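Local coordinates for mbDLG-3 protein (Monosiga brevicollis, PDB 6X1N) that forms the third PDZ domain of a Dlg-type scaffold protein, a peptide-binding module that probably recognises the C-terminal tails of partner proteins, at residues Asp4-Phe17 against Val81-Ala95. Residues are numbered along the deposited sequence; the frame is centred on the assembly and turned at random.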
ATOM      1  N   ASP A   4     -13.653  -0.361  -8.086  1.00  8.03           N
ATOM      2  CA  ASP A   4     -12.357   0.280  -7.906  1.00  7.93           C
ATOM      3  C   ASP A   4     -11.726  -0.129  -6.584  1.00  8.39           C
ATOM      4  O   ASP A   4     -10.495  -0.141  -6.456  1.00  9.80           O
ATOM      5  CB  ASP A   4     -12.501   1.798  -7.872  1.00  9.04           C
ATOM      6  CG  ASP A   4     -12.875   2.407  -9.198  1.00  8.39           C
ATOM      7  OD1 ASP A   4     -12.454   1.907 -10.266  1.00  8.98           O
ATOM      8  OD2 ASP A   4     -13.570   3.444  -9.150  1.00 10.26           O
ATOM      9  N   LEU A   5     -12.543  -0.419  -5.580  1.00  7.88           N
ATOM     10  CA  LEU A   5     -12.060  -0.779  -4.256  1.00  8.84           C
ATOM     11  C   LEU A   5     -11.804  -2.278  -4.229  1.00  9.81           C
ATOM     12  O   LEU A   5     -12.735  -3.072  -4.418  1.00 11.48           O
ATOM     13  CB  LEU A   5     -13.105  -0.398  -3.208  1.00 11.00           C
ATOM     14  CG  LEU A   5     -12.674  -0.537  -1.750  1.00 12.85           C
ATOM     15  CD1 LEU A   5     -11.572   0.463  -1.430  1.00 16.10           C
ATOM     16  CD2 LEU A   5     -13.881  -0.362  -0.833  1.00 18.92           C
ATOM     17  N   ARG A   6     -10.543  -2.663  -4.037  1.00  9.94           N
ATOM     18  CA  ARG A   6     -10.126  -4.058  -4.056  1.00  9.86           C
ATOM     19  C   ARG A   6      -9.712  -4.486  -2.655  1.00 10.86           C
ATOM     20  O   ARG A   6      -8.978  -3.764  -1.967  1.00 11.34           O
ATOM     21  CB  ARG A   6      -8.959  -4.261  -5.026  1.00  9.32           C
ATOM     22  CG  ARG A   6      -9.423  -4.383  -6.465  1.00  9.52           C
ATOM     23  CD  ARG A   6      -8.287  -4.205  -7.476  1.00  9.98           C
ATOM     24  NE  ARG A   6      -7.959  -2.798  -7.712  1.00 10.18           N
ATOM     25  CZ  ARG A   6      -6.822  -2.193  -7.365  1.00  8.55           C
ATOM     26  NH1 ARG A   6      -5.841  -2.857  -6.762  1.00  8.90           N
ATOM     27  NH2 ARG A   6      -6.674  -0.902  -7.643  1.00  9.22           N
ATOM     28  N   THR A   7     -10.181  -5.649  -2.231  1.00 10.79           N
ATOM     29  CA  THR A   7      -9.775  -6.251  -0.969  1.00 12.75           C
ATOM     30  C   THR A   7      -8.981  -7.493  -1.338  1.00 10.94           C
ATOM     31  O   THR A   7      -9.517  -8.418  -1.954  1.00 13.04           O
ATOM     32  CB  THR A   7     -10.987  -6.594  -0.105  1.00 15.20           C
ATOM     33  OG1 THR A   7     -11.713  -5.394   0.196  1.00 19.51           O
ATOM     34  CG2 THR A   7     -10.526  -7.214   1.195  1.00 24.85           C
ATOM     35  N   VAL A   8      -7.700  -7.494  -1.001  1.00  9.45           N
ATOM     36  CA  VAL A   8      -6.758  -8.501  -1.469  1.00 12.05           C
ATOM     37  C   VAL A   8      -6.051  -9.083  -0.258  1.00 11.60           C
ATOM     38  O   VAL A   8      -5.610  -8.338   0.622  1.00 12.93           O
ATOM     39  CB  VAL A   8      -5.727  -7.873  -2.427  1.00 11.40           C
ATOM     40  CG1 VAL A   8      -4.729  -8.915  -2.895  1.00 14.01           C
ATOM     41  CG2 VAL A   8      -6.431  -7.222  -3.615  1.00 13.85           C
ATOM     42  N   THR A   9      -5.941 -10.402  -0.204  1.00 10.15           N
ATOM     43  CA  THR A   9      -5.109 -11.061   0.791  1.00 10.36           C
ATOM     44  C   THR A   9      -3.890 -11.624   0.084  1.00 10.47           C
ATOM     45  O   THR A   9      -4.021 -12.397  -0.869  1.00 11.61           O
ATOM     46  CB  THR A   9      -5.867 -12.176   1.507  1.00 13.47           C
ATOM     47  OG1 THR A   9      -6.962 -11.607   2.232  1.00 16.21           O
ATOM     48  CG2 THR A   9      -4.944 -12.900   2.476  1.00 15.80           C
ATOM     49  N   LEU A  10      -2.714 -11.208   0.520  1.00  8.85           N
ATOM     50  CA  LEU A  10      -1.461 -11.710  -0.010  1.00  9.98           C
ATOM     51  C   LEU A  10      -0.798 -12.593   1.030  1.00  9.57           C
ATOM     52  O   LEU A  10      -0.862 -12.308   2.231  1.00 11.32           O
ATOM     53  CB  LEU A  10      -0.506 -10.566  -0.341  1.00  9.17           C
ATOM     54  CG  LEU A  10      -0.981  -9.520  -1.351  1.00  9.45           C
ATOM     55  CD1 LEU A  10       0.097  -8.463  -1.511  1.00 10.77           C
ATOM     56  CD2 LEU A  10      -1.302 -10.160  -2.686  1.00 10.44           C
ATOM     57  N   TYR A  11      -0.150 -13.646   0.562  0.53 10.40           N
ATOM     58  CA  TYR A  11       0.618 -14.542   1.407  0.53 10.95           C
ATOM     59  C   TYR A  11       2.088 -14.413   1.026  0.53 11.25           C
ATOM     60  O   TYR A  11       2.426 -14.428  -0.162  0.53 12.00           O
ATOM     61  CB  TYR A  11       0.117 -15.976   1.230  0.53 12.30           C
ATOM     62  CG  TYR A  11       1.027 -17.019   1.808  0.53 11.49           C
ATOM     63  CD1 TYR A  11       1.352 -17.017   3.154  0.53 11.08           C
ATOM     64  CD2 TYR A  11       1.557 -18.015   1.005  0.53 11.90           C
ATOM     65  CE1 TYR A  11       2.194 -17.978   3.685  0.53 10.84           C
ATOM     66  CE2 TYR A  11       2.389 -18.982   1.524  0.53 10.30           C
ATOM     67  CZ  TYR A  11       2.705 -18.957   2.863  0.53 10.51           C
ATOM     68  OH  TYR A  11       3.539 -19.917   3.387  0.53 13.89           O
ATOM     69  N   LYS A  12       2.956 -14.277   2.032  1.00 11.90           N
ATOM     70  CA  LYS A  12       4.354 -13.943   1.777  1.00 13.04           C
ATOM     71  C   LYS A  12       5.022 -14.967   0.868  1.00 13.95           C
ATOM     72  O   LYS A  12       5.810 -14.606  -0.013  1.00 15.04           O
ATOM     73  CB  LYS A  12       5.090 -13.813   3.107  1.00 16.16           C
ATOM     74  CG  LYS A  12       6.562 -13.511   2.979  1.00 18.56           C
ATOM     75  CD  LYS A  12       7.201 -13.356   4.348  1.00 25.42           C
ATOM     76  CE  LYS A  12       8.627 -12.859   4.225  1.00 28.31           C
ATOM     77  NZ  LYS A  12       9.278 -12.699   5.555  1.00 35.32           N
ATOM     78  N   GLY A  13       4.700 -16.244   1.046  1.00 13.91           N
ATOM     79  CA  GLY A  13       5.187 -17.245   0.131  1.00 15.71           C
ATOM     80  C   GLY A  13       6.707 -17.367   0.107  1.00 14.59           C
ATOM     81  O   GLY A  13       7.418 -16.982   1.039  1.00 18.50           O
ATOM     82  N   LYS A  14       7.189 -17.919  -1.010  1.00 15.80           N
ATOM     83  CA  LYS A  14       8.613 -18.176  -1.211  1.00 19.61           C
ATOM     84  C   LYS A  14       9.380 -16.932  -1.635  1.00 18.04           C
ATOM     85  O   LYS A  14      10.565 -16.803  -1.304  1.00 19.20           O
ATOM     86  CB  LYS A  14       8.799 -19.250  -2.285  1.00 19.53           C
ATOM     87  CG  LYS A  14       8.567 -20.681  -1.817  1.00 25.25           C
ATOM     88  CD  LYS A  14       8.563 -21.635  -3.007  1.00 28.04           C
ATOM     89  CE  LYS A  14       8.410 -23.079  -2.561  1.00 35.72           C
ATOM     90  NZ  LYS A  14       9.625 -23.547  -1.843  1.00 41.63           N
ATOM     91  N   ALA A  15       8.746 -16.032  -2.385  1.00 16.32           N
ATOM     92  CA  ALA A  15       9.420 -14.873  -2.951  1.00 18.84           C
ATOM     93  C   ALA A  15       9.056 -13.564  -2.268  1.00 13.97           C
ATOM     94  O   ALA A  15       9.532 -12.506  -2.694  1.00 15.16           O
ATOM     95  CB  ALA A  15       9.134 -14.774  -4.452  1.00 22.23           C
ATOM     96  N   GLY A  16       8.239 -13.594  -1.229  1.00 12.26           N
ATOM     97  CA  GLY A  16       7.857 -12.372  -0.560  1.00 11.60           C
ATOM     98  C   GLY A  16       6.585 -11.757  -1.113  1.00  9.75           C
ATOM     99  O   GLY A  16       5.984 -12.219  -2.089  1.00 10.07           O
ATOM    100  N   PHE A  17       6.181 -10.664  -0.470  1.00  9.59           N
ATOM    101  CA  PHE A  17       4.946  -9.980  -0.838  1.00  9.56           C
ATOM    102  C   PHE A  17       5.032  -9.303  -2.202  1.00  9.66           C
ATOM    103  O   PHE A  17       3.996  -9.082  -2.835  1.00  9.23           O
ATOM    104  CB  PHE A  17       4.572  -8.967   0.238  1.00 11.35           C
ATOM    105  CG  PHE A  17       4.093  -9.599   1.524  1.00 10.08           C
ATOM    106  CD1 PHE A  17       2.933 -10.367   1.543  1.00 11.66           C
ATOM    107  CD2 PHE A  17       4.781  -9.407   2.709  1.00 10.72           C
ATOM    108  CE1 PHE A  17       2.478 -10.936   2.720  1.00 11.34           C
ATOM    109  CE2 PHE A  17       4.325  -9.973   3.895  1.00 14.50           C
ATOM    110  CZ  PHE A  17       3.178 -10.738   3.898  1.00 12.94           C
ATOM    111  N   VAL A  81       4.575  -3.755   7.696  1.00 10.65           N
ATOM    112  CA  VAL A  81       4.853  -4.873   6.795  1.00 11.57           C
ATOM    113  C   VAL A  81       5.986  -5.736   7.332  1.00 14.73           C
ATOM    114  O   VAL A  81       5.883  -6.969   7.375  1.00 14.62           O
ATOM    115  CB  VAL A  81       5.186  -4.363   5.384  1.00 13.21           C
ATOM    116  CG1 VAL A  81       5.613  -5.539   4.488  1.00 15.99           C
ATOM    117  CG2 VAL A  81       4.005  -3.644   4.797  1.00 11.19           C
ATOM    118  N   LYS A  82       7.101  -5.100   7.705  1.00 13.44           N
ATOM    119  CA  LYS A  82       8.288  -5.842   8.117  1.00 13.06           C
ATOM    120  C   LYS A  82       8.021  -6.671   9.364  1.00 15.13           C
ATOM    121  O   LYS A  82       8.666  -7.708   9.566  1.00 16.77           O
ATOM    122  CB  LYS A  82       9.448  -4.869   8.341  1.00 14.10           C
ATOM    123  CG  LYS A  82      10.794  -5.530   8.637  1.00 16.44           C
ATOM    124  CD  LYS A  82      11.391  -6.237   7.415  1.00 14.16           C
ATOM    125  CE  LYS A  82      12.739  -6.875   7.757  1.00 16.22           C
ATOM    126  NZ  LYS A  82      13.285  -7.685   6.629  1.00 15.31           N
ATOM    127  N   HIS A  83       7.064  -6.257  10.189  1.00 13.27           N
ATOM    128  CA  HIS A  83       6.763  -6.915  11.455  1.00 15.10           C
ATOM    129  C   HIS A  83       5.729  -8.035  11.347  1.00 16.31           C
ATOM    130  O   HIS A  83       5.460  -8.699  12.353  1.00 19.32           O
ATOM    131  CB  HIS A  83       6.303  -5.894  12.503  1.00 14.24           C
ATOM    132  CG  HIS A  83       7.412  -5.052  13.055  1.00 15.87           C
ATOM    133  ND1 HIS A  83       7.395  -4.550  14.340  1.00 20.87           N
ATOM    134  CD2 HIS A  83       8.568  -4.623  12.498  1.00 15.75           C
ATOM    135  CE1 HIS A  83       8.495  -3.848  14.550  1.00 18.59           C
ATOM    136  NE2 HIS A  83       9.222  -3.877  13.447  1.00 16.90           N
ATOM    137  N   ILE A  84       5.135  -8.258  10.171  1.00 16.21           N
ATOM    138  CA  ILE A  84       4.204  -9.370  10.013  1.00 16.86           C
ATOM    139  C   ILE A  84       4.919 -10.675  10.340  1.00 16.93           C
ATOM    140  O   ILE A  84       6.013 -10.945   9.827  1.00 21.50           O
ATOM    141  CB  ILE A  84       3.632  -9.371   8.585  1.00 14.43           C
ATOM    142  CG1 ILE A  84       2.760  -8.130   8.356  1.00 13.80           C
ATOM    143  CG2 ILE A  84       2.858 -10.661   8.309  1.00 15.39           C
ATOM    144  CD1 ILE A  84       2.288  -7.958   6.908  1.00 12.41           C
ATOM    145  N   THR A  85       4.313 -11.483  11.213  1.00 19.27           N
ATOM    146  CA  THR A  85       4.938 -12.734  11.633  1.00 22.99           C
ATOM    147  C   THR A  85       4.321 -13.972  11.000  1.00 23.65           C
ATOM    148  O   THR A  85       5.001 -14.999  10.897  1.00 29.71           O
ATOM    149  CB  THR A  85       4.895 -12.887  13.160  1.00 21.62           C
ATOM    150  OG1 THR A  85       3.532 -12.927  13.604  1.00 23.97           O
ATOM    151  CG2 THR A  85       5.608 -11.731  13.833  1.00 27.70           C
ATOM    152  N   ASP A  86       3.058 -13.912  10.578  1.00 19.96           N
ATOM    153  CA  ASP A  86       2.377 -15.083  10.040  1.00 17.64           C
ATOM    154  C   ASP A  86       2.341 -15.123   8.516  1.00 21.60           C
ATOM    155  O   ASP A  86       1.709 -16.021   7.947  1.00 22.04           O
ATOM    156  CB  ASP A  86       0.961 -15.210  10.614  1.00 23.61           C
ATOM    157  CG  ASP A  86       0.079 -14.019  10.291  1.00 24.50           C
ATOM    158  OD1 ASP A  86       0.501 -13.134   9.514  1.00 20.59           O
ATOM    159  OD2 ASP A  86      -1.057 -13.977  10.805  1.00 31.52           O
ATOM    160  N   GLY A  87       2.995 -14.177   7.842  1.00 18.19           N
ATOM    161  CA  GLY A  87       3.039 -14.184   6.391  1.00 17.74           C
ATOM    162  C   GLY A  87       1.763 -13.780   5.686  1.00 13.61           C
ATOM    163  O   GLY A  87       1.661 -13.987   4.473  1.00 14.66           O
ATOM    164  N   VAL A  88       0.783 -13.214   6.385  1.00 13.04           N
ATOM    165  CA  VAL A  88      -0.503 -12.864   5.793  1.00 13.56           C
ATOM    166  C   VAL A  88      -0.663 -11.351   5.809  1.00 14.02           C
ATOM    167  O   VAL A  88      -0.391 -10.698   6.826  1.00 15.75           O
ATOM    168  CB  VAL A  88      -1.670 -13.560   6.511  1.00 17.46           C
ATOM    169  CG1 VAL A  88      -2.983 -13.176   5.868  1.00 18.83           C
ATOM    170  CG2 VAL A  88      -1.481 -15.069   6.470  1.00 18.72           C
ATOM    171  N   MET A  89      -1.094 -10.791   4.683  1.00 10.99           N
ATOM    172  CA  MET A  89      -1.342  -9.363   4.566  1.00 11.45           C
ATOM    173  C   MET A  89      -2.679  -9.157   3.870  1.00 11.03           C
ATOM    174  O   MET A  89      -2.863  -9.614   2.737  1.00 13.18           O
ATOM    175  CB  MET A  89      -0.226  -8.702   3.760  1.00 11.48           C
ATOM    176  CG  MET A  89      -0.401  -7.209   3.613  1.00 10.91           C
ATOM    177  SD  MET A  89       0.731  -6.470   2.423  1.00 10.86           S
ATOM    178  CE  MET A  89       2.311  -6.747   3.225  1.00 11.59           C
ATOM    179  N   THR A  90      -3.606  -8.470   4.525  1.00 11.07           N
ATOM    180  CA  THR A  90      -4.866  -8.091   3.903  1.00 11.69           C
ATOM    181  C   THR A  90      -4.806  -6.599   3.618  1.00 12.33           C
ATOM    182  O   THR A  90      -4.353  -5.822   4.464  1.00 14.08           O
ATOM    183  CB  THR A  90      -6.060  -8.445   4.787  1.00 14.68           C
ATOM    184  OG1 THR A  90      -6.075  -9.865   5.008  1.00 20.46           O
ATOM    185  CG2 THR A  90      -7.351  -8.051   4.095  1.00 22.74           C
ATOM    186  N   LEU A  91      -5.232  -6.211   2.418  1.00 10.84           N
ATOM    187  CA  LEU A  91      -5.143  -4.839   1.940  1.00 11.04           C
ATOM    188  C   LEU A  91      -6.499  -4.387   1.431  1.00 10.94           C
ATOM    189  O   LEU A  91      -7.213  -5.160   0.786  1.00 12.43           O
ATOM    190  CB  LEU A  91      -4.190  -4.754   0.748  1.00 11.96           C
ATOM    191  CG  LEU A  91      -2.744  -5.173   0.972  1.00 10.95           C
ATOM    192  CD1 LEU A  91      -2.065  -5.345  -0.376  1.00 16.61           C
ATOM    193  CD2 LEU A  91      -2.017  -4.143   1.797  1.00 16.40           C
ATOM    194  N   ASN A  92      -6.844  -3.132   1.700  1.00  9.37           N
ATOM    195  CA  ASN A  92      -7.896  -2.425   0.986  1.00  9.54           C
ATOM    196  C   ASN A  92      -7.202  -1.411   0.097  1.00  8.65           C
ATOM    197  O   ASN A  92      -6.493  -0.529   0.602  1.00  9.48           O
ATOM    198  CB  ASN A  92      -8.829  -1.692   1.946  1.00 12.99           C
ATOM    199  CG  ASN A  92      -9.929  -2.568   2.475  1.00 19.53           C
ATOM    200  OD1 ASN A  92      -9.691  -3.693   2.907  1.00 27.83           O
ATOM    201  ND2 ASN A  92     -11.155  -2.056   2.441  1.00 23.19           N
ATOM    202  N   LEU A  93      -7.383  -1.553  -1.212  1.00  8.21           N
ATOM    203  CA  LEU A  93      -6.657  -0.792  -2.217  1.00  7.71           C
ATOM    204  C   LEU A  93      -7.633  -0.094  -3.147  1.00  7.00           C
ATOM    205  O   LEU A  93      -8.711  -0.616  -3.453  1.00  9.23           O
ATOM    206  CB  LEU A  93      -5.848  -1.746  -3.109  1.00  9.29           C
ATOM    207  CG  LEU A  93      -4.804  -2.607  -2.410  1.00  8.38           C
ATOM    208  CD1 LEU A  93      -4.234  -3.637  -3.371  1.00 10.79           C
ATOM    209  CD2 LEU A  93      -3.688  -1.757  -1.849  1.00 11.72           C
ATOM    210  N   THR A  94      -7.238   1.068  -3.646  1.00  6.95           N
ATOM    211  CA  THR A  94      -7.955   1.677  -4.759  1.00  7.42           C
ATOM    212  C   THR A  94      -6.988   2.550  -5.544  1.00  7.78           C
ATOM    213  O   THR A  94      -6.105   3.181  -4.959  1.00  8.15           O
ATOM    214  CB  THR A  94      -9.181   2.464  -4.265  1.00  8.91           C
ATOM    215  OG1 THR A  94     -10.068   2.735  -5.362  1.00 10.37           O
ATOM    216  CG2 THR A  94      -8.765   3.765  -3.579  1.00 10.77           C
ATOM    217  N   ALA A  95      -7.112   2.540  -6.866  1.00  7.70           N
ATOM    218  CA  ALA A  95      -6.230   3.368  -7.674  1.00  8.41           C
ATOM    219  C   ALA A  95      -6.497   4.830  -7.361  1.00  9.92           C
ATOM    220  O   ALA A  95      -7.650   5.264  -7.304  1.00 13.84           O
ATOM    221  CB  ALA A  95      -6.468   3.095  -9.162  1.00 10.13           C
TER
HETATM  222  O   HOH W   1      -8.871   0.849  -8.345  1.00  9.67           O
HETATM  223  O   HOH W   2       7.275 -11.292   7.655  1.00 34.22           O
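The Phe17 ring is held between Met89 of the facing segment and Lys12 of its own: the methyl CE of Met89 sits over the centre of one face, 3.7 Å from the ring centroid and 13° off its normal, while CB of Lys12 covers the opposite face nearer the rim. Leu10 O lies at the edge, in the ring plane. Met89 reaches the ring because its chain runs extended from the backbone and then bends at the last torsion (chi3 -65°), which turns CE onto the face in a CH-pi contact and holds SD farther above it, at 4.7 Å from the centroid. CD1 of Ile84 and CG1 of Val81 approach the same ring obliquely. At the far end, water 1 lies in the plane of the Arg6 guanidinium, accepting from NH2 and from Ala95 N and donating to Asp4 O; Asp59 and Gln54 hold NH1.

These contacts flank the pairing of the first and last strands of the PDZ fold, 6-11 and 88-95, which run antiparallel and bring the two ends of the domain together. The backbone bonds form reciprocal pairs at Arg6-Leu93, Val8-Leu91 and Leu10-Met89, with Lys12 N to Gly87 O (2.8 Å) adding a single bond beyond them. Gly87 is the middle residue of an Asx turn, in which Asp86 OD1 accepts from Val88 N, the donor lying above the carboxylate plane. Leu10, Met89, Leu91 and Leu93 point into the core, where CD1 of Leu10 touches CD1 of Leu91 at 4.0 Å and Phe19 packs on Leu10 and Met89. On the outer face the hydroxyls of Thr9 and Thr90 share a weak hydrogen bond, OG1 to OG1 3.4 Å.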